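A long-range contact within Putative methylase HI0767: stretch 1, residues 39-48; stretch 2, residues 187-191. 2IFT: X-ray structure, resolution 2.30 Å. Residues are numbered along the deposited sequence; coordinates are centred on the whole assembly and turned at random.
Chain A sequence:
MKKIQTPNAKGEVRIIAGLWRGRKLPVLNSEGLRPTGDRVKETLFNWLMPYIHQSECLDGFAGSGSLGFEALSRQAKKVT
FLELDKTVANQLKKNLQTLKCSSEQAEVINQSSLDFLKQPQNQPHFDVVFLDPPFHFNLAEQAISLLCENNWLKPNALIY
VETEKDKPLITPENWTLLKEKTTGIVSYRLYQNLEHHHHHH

Stretch 1 39-48: RVKETLFNWL
Stretch 2 187-191: SYRLY

How do the two backbones lie against each other? Residues 39-48 form a helix that runs on past Leu-48, and residues 187-191 belong to a strand that extends beyond both of its ends here. Their N-to-C directions are nearly parallel, with a signed crossing angle of 15° and a closest axial approach of 8.8 Å. The register is set by Val-40 and Tyr-188, whose CA atoms lie 6.7 Å apart. Within the helix, Thr-43 N hydrogen-bonds to Arg-39 O at 3.1 Å, Phe-45 N to Lys-41 O at 3.2 Å, Asn-46 N to Glu-42 O at 2.8 Å and Trp-47 N to Thr-43 O at 3.0 Å. Phi/psi values run from -65/-54 at Arg-39 through -58/-34 at Phe-45 to -88/-37 at Leu-48. The strand is extended, from -108/129 at Tyr-188 through -135/153 at Arg-189 to -133/118 at Leu-190.

Which residues face across the gap? Helical periodicity brings Val-40, Leu-44 and Trp-47 round to one side, with CA-to-CB bonds toward the strand; Thr-43 points that way too, but its OG1 stays 5.0 Å from Leu-190 CD2. The strand alternates: Tyr-188 and Leu-190 point toward the helix, while Arg-189 between them points away, in m, t, t with chi4 at 81°, its NE hydrogen-bonded elsewhere in the structure. No hydrogen bond crosses between the stretches, so contact rests on apolar packing that buries 270 Å² in all.

How does Leu-190 meet three helix residues? Its chi1 of -167° (t) and chi2 of 61° (p) spread the two methyls across the helix axis, CD1 to Leu-44 and CD2 to Trp-47. CD1 lies 4.0 Å from Leu-44 CD1, and CD2 lies 3.4 Å from Trp-47 CZ3, a tight approach oblique to the indole. Leu-44 adopts the same t, p combination, with chi1 at 157° and chi2 at 61°. Trp-47 has chi1 at -59° (m) and chi2 at -20°, which carries the six-membered part of its ring system back toward Leu-190. The Leu-190 CB contributes as well, 4.3 Å from Val-40 CG1. With 102 Å² covered by the helix, this leucine has the largest share of any residue in the contact.

How does Val-40 bridge the two inward-facing strand residues? A t rotamer, chi1 -179°, divides its methyls between them: CG1 approaches Leu-190, while CG2 packs 3.6 Å from Tyr-188 CB. The valine methyl and the tyrosine CB are both apolar carbons, so they pack closely without a directional bond. Tyr-188 starts toward the helix, but chi1 at -53° (m) and chi2 at -84° lead the end of its side chain away, leaving the hydroxyl far from Val-40. Its CB thus makes the closest contact, and CG2 of Val-40 lies oblique to the ring.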

ATOM      1  N   ARG A  39      -7.188   7.175 -11.527  1.00 49.32           N
ATOM      2  CA  ARG A  39      -6.595   8.505 -11.438  1.00 48.24           C
ATOM      3  C   ARG A  39      -5.806   8.774 -10.161  1.00 46.98           C
ATOM      4  O   ARG A  39      -4.644   9.178 -10.225  1.00 46.72           O
ATOM      5  CB  ARG A  39      -7.683   9.566 -11.609  1.00 48.28           C
ATOM      6  N   VAL A  40      -6.434   8.563  -9.006  1.00 45.60           N
ATOM      7  CA  VAL A  40      -5.771   8.804  -7.724  1.00 44.46           C
ATOM      8  C   VAL A  40      -4.413   8.114  -7.661  1.00 43.15           C
ATOM      9  O   VAL A  40      -3.438   8.679  -7.163  1.00 42.00           O
ATOM     10  CB  VAL A  40      -6.636   8.314  -6.528  1.00 43.87           C
ATOM     11  CG1 VAL A  40      -5.923   8.595  -5.215  1.00 42.71           C
ATOM     12  CG2 VAL A  40      -7.981   9.011  -6.541  1.00 43.90           C
ATOM     13  N   LYS A  41      -4.367   6.890  -8.176  1.00 41.53           N
ATOM     14  CA  LYS A  41      -3.155   6.084  -8.200  1.00 41.22           C
ATOM     15  C   LYS A  41      -2.016   6.845  -8.876  1.00 40.18           C
ATOM     16  O   LYS A  41      -0.898   6.917  -8.361  1.00 37.60           O
ATOM     17  CB  LYS A  41      -3.430   4.804  -8.977  1.00 44.32           C
ATOM     18  CG  LYS A  41      -3.066   3.519  -8.279  1.00 45.04           C
ATOM     19  CD  LYS A  41      -3.448   2.342  -9.162  1.00 48.30           C
ATOM     20  CE  LYS A  41      -4.919   2.415  -9.563  1.00 49.71           C
ATOM     21  NZ  LYS A  41      -5.289   1.373 -10.559  1.00 52.66           N
ATOM     22  N   GLU A  42      -2.324   7.403 -10.042  1.00 39.76           N
ATOM     23  CA  GLU A  42      -1.363   8.160 -10.832  1.00 39.28           C
ATOM     24  C   GLU A  42      -0.861   9.408 -10.118  1.00 38.27           C
ATOM     25  O   GLU A  42       0.341   9.652 -10.065  1.00 37.78           O
ATOM     26  CB  GLU A  42      -1.987   8.543 -12.168  1.00 40.91           C
ATOM     27  N   THR A  43      -1.776  10.201  -9.570  1.00 38.07           N
ATOM     28  CA  THR A  43      -1.379  11.418  -8.876  1.00 39.61           C
ATOM     29  C   THR A  43      -0.511  11.122  -7.656  1.00 39.14           C
ATOM     30  O   THR A  43       0.315  11.941  -7.256  1.00 38.43           O
ATOM     31  CB  THR A  43      -2.611  12.273  -8.468  1.00 41.58           C
ATOM     32  OG1 THR A  43      -2.215  13.255  -7.499  1.00 43.67           O
ATOM     33  CG2 THR A  43      -3.721  11.406  -7.909  1.00 41.70           C
ATOM     34  N   LEU A  44      -0.685   9.950  -7.061  1.00 39.19           N
ATOM     35  CA  LEU A  44       0.145   9.589  -5.919  1.00 39.11           C
ATOM     36  C   LEU A  44       1.567   9.404  -6.430  1.00 38.40           C
ATOM     37  O   LEU A  44       2.494  10.056  -5.965  1.00 39.57           O
ATOM     38  CB  LEU A  44      -0.349   8.287  -5.271  1.00 37.76           C
ATOM     39  CG  LEU A  44       0.656   7.477  -4.432  1.00 37.37           C
ATOM     40  CD1 LEU A  44       1.164   8.297  -3.259  1.00 33.02           C
ATOM     41  CD2 LEU A  44      -0.016   6.198  -3.938  1.00 36.28           C
ATOM     42  N   PHE A  45       1.732   8.519  -7.406  1.00 38.94           N
ATOM     43  CA  PHE A  45       3.050   8.253  -7.966  1.00 39.81           C
ATOM     44  C   PHE A  45       3.658   9.532  -8.513  1.00 41.13           C
ATOM     45  O   PHE A  45       4.871   9.734  -8.452  1.00 40.72           O
ATOM     46  CB  PHE A  45       2.963   7.181  -9.059  1.00 36.33           C
ATOM     47  CG  PHE A  45       2.672   5.797  -8.528  1.00 34.17           C
ATOM     48  CD1 PHE A  45       3.537   5.190  -7.613  1.00 32.12           C
ATOM     49  CD2 PHE A  45       1.532   5.104  -8.929  1.00 30.67           C
ATOM     50  CE1 PHE A  45       3.267   3.910  -7.103  1.00 29.28           C
ATOM     51  CE2 PHE A  45       1.256   3.828  -8.424  1.00 30.34           C
ATOM     52  CZ  PHE A  45       2.127   3.231  -7.508  1.00 27.64           C
ATOM     53  N   ASN A  46       2.811  10.401  -9.045  1.00 44.23           N
ATOM     54  CA  ASN A  46       3.291  11.667  -9.569  1.00 47.19           C
ATOM     55  C   ASN A  46       3.982  12.439  -8.449  1.00 48.05           C
ATOM     56  O   ASN A  46       5.156  12.790  -8.560  1.00 48.08           O
ATOM     57  CB  ASN A  46       2.121  12.473 -10.140  1.00 50.10           C
ATOM     58  CG  ASN A  46       1.814  12.111 -11.587  1.00 51.68           C
ATOM     59  OD1 ASN A  46       1.884  10.948 -11.977  1.00 51.75           O
ATOM     60  ND2 ASN A  46       1.460  13.114 -12.386  1.00 53.71           N
ATOM     61  N   TRP A  47       3.264  12.688  -7.360  1.00 50.23           N
ATOM     62  CA  TRP A  47       3.844  13.418  -6.237  1.00 53.75           C
ATOM     63  C   TRP A  47       5.009  12.678  -5.585  1.00 54.91           C
ATOM     64  O   TRP A  47       5.788  13.278  -4.846  1.00 55.00           O
ATOM     65  CB  TRP A  47       2.789  13.701  -5.167  1.00 54.07           C
ATOM     66  CG  TRP A  47       1.618  14.494  -5.650  1.00 55.29           C
ATOM     67  CD1 TRP A  47       1.560  15.290  -6.760  1.00 55.00           C
ATOM     68  CD2 TRP A  47       0.346  14.609  -5.008  1.00 54.75           C
ATOM     69  NE1 TRP A  47       0.330  15.894  -6.846  1.00 54.76           N
ATOM     70  CE2 TRP A  47      -0.437  15.493  -5.780  1.00 55.31           C
ATOM     71  CE3 TRP A  47      -0.212  14.051  -3.850  1.00 53.95           C
ATOM     72  CZ2 TRP A  47      -1.747  15.833  -5.434  1.00 55.64           C
ATOM     73  CZ3 TRP A  47      -1.515  14.387  -3.506  1.00 54.62           C
ATOM     74  CH2 TRP A  47      -2.267  15.271  -4.295  1.00 54.70           C
ATOM     75  N   LEU A  48       5.124  11.381  -5.859  1.00 56.82           N
ATOM     76  CA  LEU A  48       6.187  10.570  -5.274  1.00 58.92           C
ATOM     77  C   LEU A  48       7.493  10.542  -6.044  1.00 60.74           C
ATOM     78  O   LEU A  48       8.563  10.502  -5.440  1.00 60.69           O
ATOM     79  CB  LEU A  48       5.720   9.130  -5.088  1.00 57.95           C
ATOM     80  CG  LEU A  48       4.870   8.831  -3.861  1.00 58.04           C
ATOM     81  CD1 LEU A  48       4.557   7.345  -3.834  1.00 57.81           C
ATOM     82  CD2 LEU A  48       5.620   9.242  -2.606  1.00 57.62           C
ATOM     83  N   SER A 187     -14.614   4.575  -3.167  1.00 32.36           N
ATOM     84  CA  SER A 187     -14.125   5.895  -2.795  1.00 30.45           C
ATOM     85  C   SER A 187     -12.613   5.754  -2.691  1.00 28.37           C
ATOM     86  O   SER A 187     -12.113   4.913  -1.945  1.00 27.37           O
ATOM     87  CB  SER A 187     -14.679   6.350  -1.441  1.00 29.73           C
ATOM     88  OG  SER A 187     -16.047   6.698  -1.530  1.00 31.38           O
ATOM     89  N   TYR A 188     -11.894   6.563  -3.453  1.00 27.48           N
ATOM     90  CA  TYR A 188     -10.437   6.536  -3.446  1.00 27.19           C
ATOM     91  C   TYR A 188      -9.956   7.792  -2.731  1.00 26.02           C
ATOM     92  O   TYR A 188     -10.387   8.908  -3.044  1.00 23.19           O
ATOM     93  CB  TYR A 188      -9.909   6.512  -4.884  1.00 30.71           C
ATOM     94  CG  TYR A 188     -10.517   5.410  -5.717  1.00 34.98           C
ATOM     95  CD1 TYR A 188      -9.993   4.116  -5.690  1.00 37.45           C
ATOM     96  CD2 TYR A 188     -11.647   5.650  -6.500  1.00 36.72           C
ATOM     97  CE1 TYR A 188     -10.580   3.086  -6.420  1.00 40.10           C
ATOM     98  CE2 TYR A 188     -12.245   4.631  -7.232  1.00 39.51           C
ATOM     99  CZ  TYR A 188     -11.709   3.350  -7.190  1.00 41.52           C
ATOM    100  OH  TYR A 188     -12.312   2.328  -7.903  1.00 43.36           O
ATOM    101  N   ARG A 189      -9.065   7.614  -1.763  1.00 23.77           N
ATOM    102  CA  ARG A 189      -8.564   8.751  -1.011  1.00 21.48           C
ATOM    103  C   ARG A 189      -7.071   8.707  -0.847  1.00 19.87           C
ATOM    104  O   ARG A 189      -6.458   7.638  -0.859  1.00 19.42           O
ATOM    105  CB  ARG A 189      -9.184   8.803   0.387  1.00 22.12           C
ATOM    106  CG  ARG A 189     -10.694   8.927   0.433  1.00 22.57           C
ATOM    107  CD  ARG A 189     -11.126   9.198   1.860  1.00 25.53           C
ATOM    108  NE  ARG A 189     -12.556   9.448   1.979  1.00 28.14           N
ATOM    109  CZ  ARG A 189     -13.483   8.498   2.020  1.00 30.51           C
ATOM    110  NH1 ARG A 189     -13.124   7.220   1.952  1.00 30.62           N
ATOM    111  NH2 ARG A 189     -14.767   8.829   2.140  1.00 28.91           N
ATOM    112  N   LEU A 190      -6.491   9.889  -0.689  1.00 18.63           N
ATOM    113  CA  LEU A 190      -5.067  10.015  -0.467  1.00 19.20           C
ATOM    114  C   LEU A 190      -4.907  10.978   0.700  1.00 19.27           C
ATOM    115  O   LEU A 190      -5.333  12.132   0.618  1.00 19.81           O
ATOM    116  CB  LEU A 190      -4.379  10.573  -1.710  1.00 21.96           C
ATOM    117  CG  LEU A 190      -2.852  10.477  -1.721  1.00 25.57           C
ATOM    118  CD1 LEU A 190      -2.430   9.005  -1.640  1.00 25.44           C
ATOM    119  CD2 LEU A 190      -2.314  11.112  -2.992  1.00 25.57           C
ATOM    120  N   TYR A 191      -4.326  10.494   1.793  1.00 18.01           N
ATOM    121  CA  TYR A 191      -4.090  11.319   2.968  1.00 18.26           C
ATOM    122  C   TYR A 191      -2.599  11.542   3.156  1.00 19.82           C
ATOM    123  O   TYR A 191      -1.779  10.788   2.626  1.00 19.20           O
ATOM    124  CB  TYR A 191      -4.591  10.641   4.257  1.00 19.13           C
ATOM    125  CG  TYR A 191      -6.073  10.371   4.357  1.00 15.71           C
ATOM    126  CD1 TYR A 191      -6.613   9.165   3.908  1.00 18.35           C
ATOM    127  CD2 TYR A 191      -6.928  11.301   4.931  1.00 15.00           C
ATOM    128  CE1 TYR A 191      -7.976   8.893   4.032  1.00 19.41           C
ATOM    129  CE2 TYR A 191      -8.294  11.043   5.061  1.00 16.83           C
ATOM    130  CZ  TYR A 191      -8.811   9.841   4.608  1.00 18.51           C
ATOM    131  OH  TYR A 191     -10.161   9.594   4.700  1.00 20.66           O
TER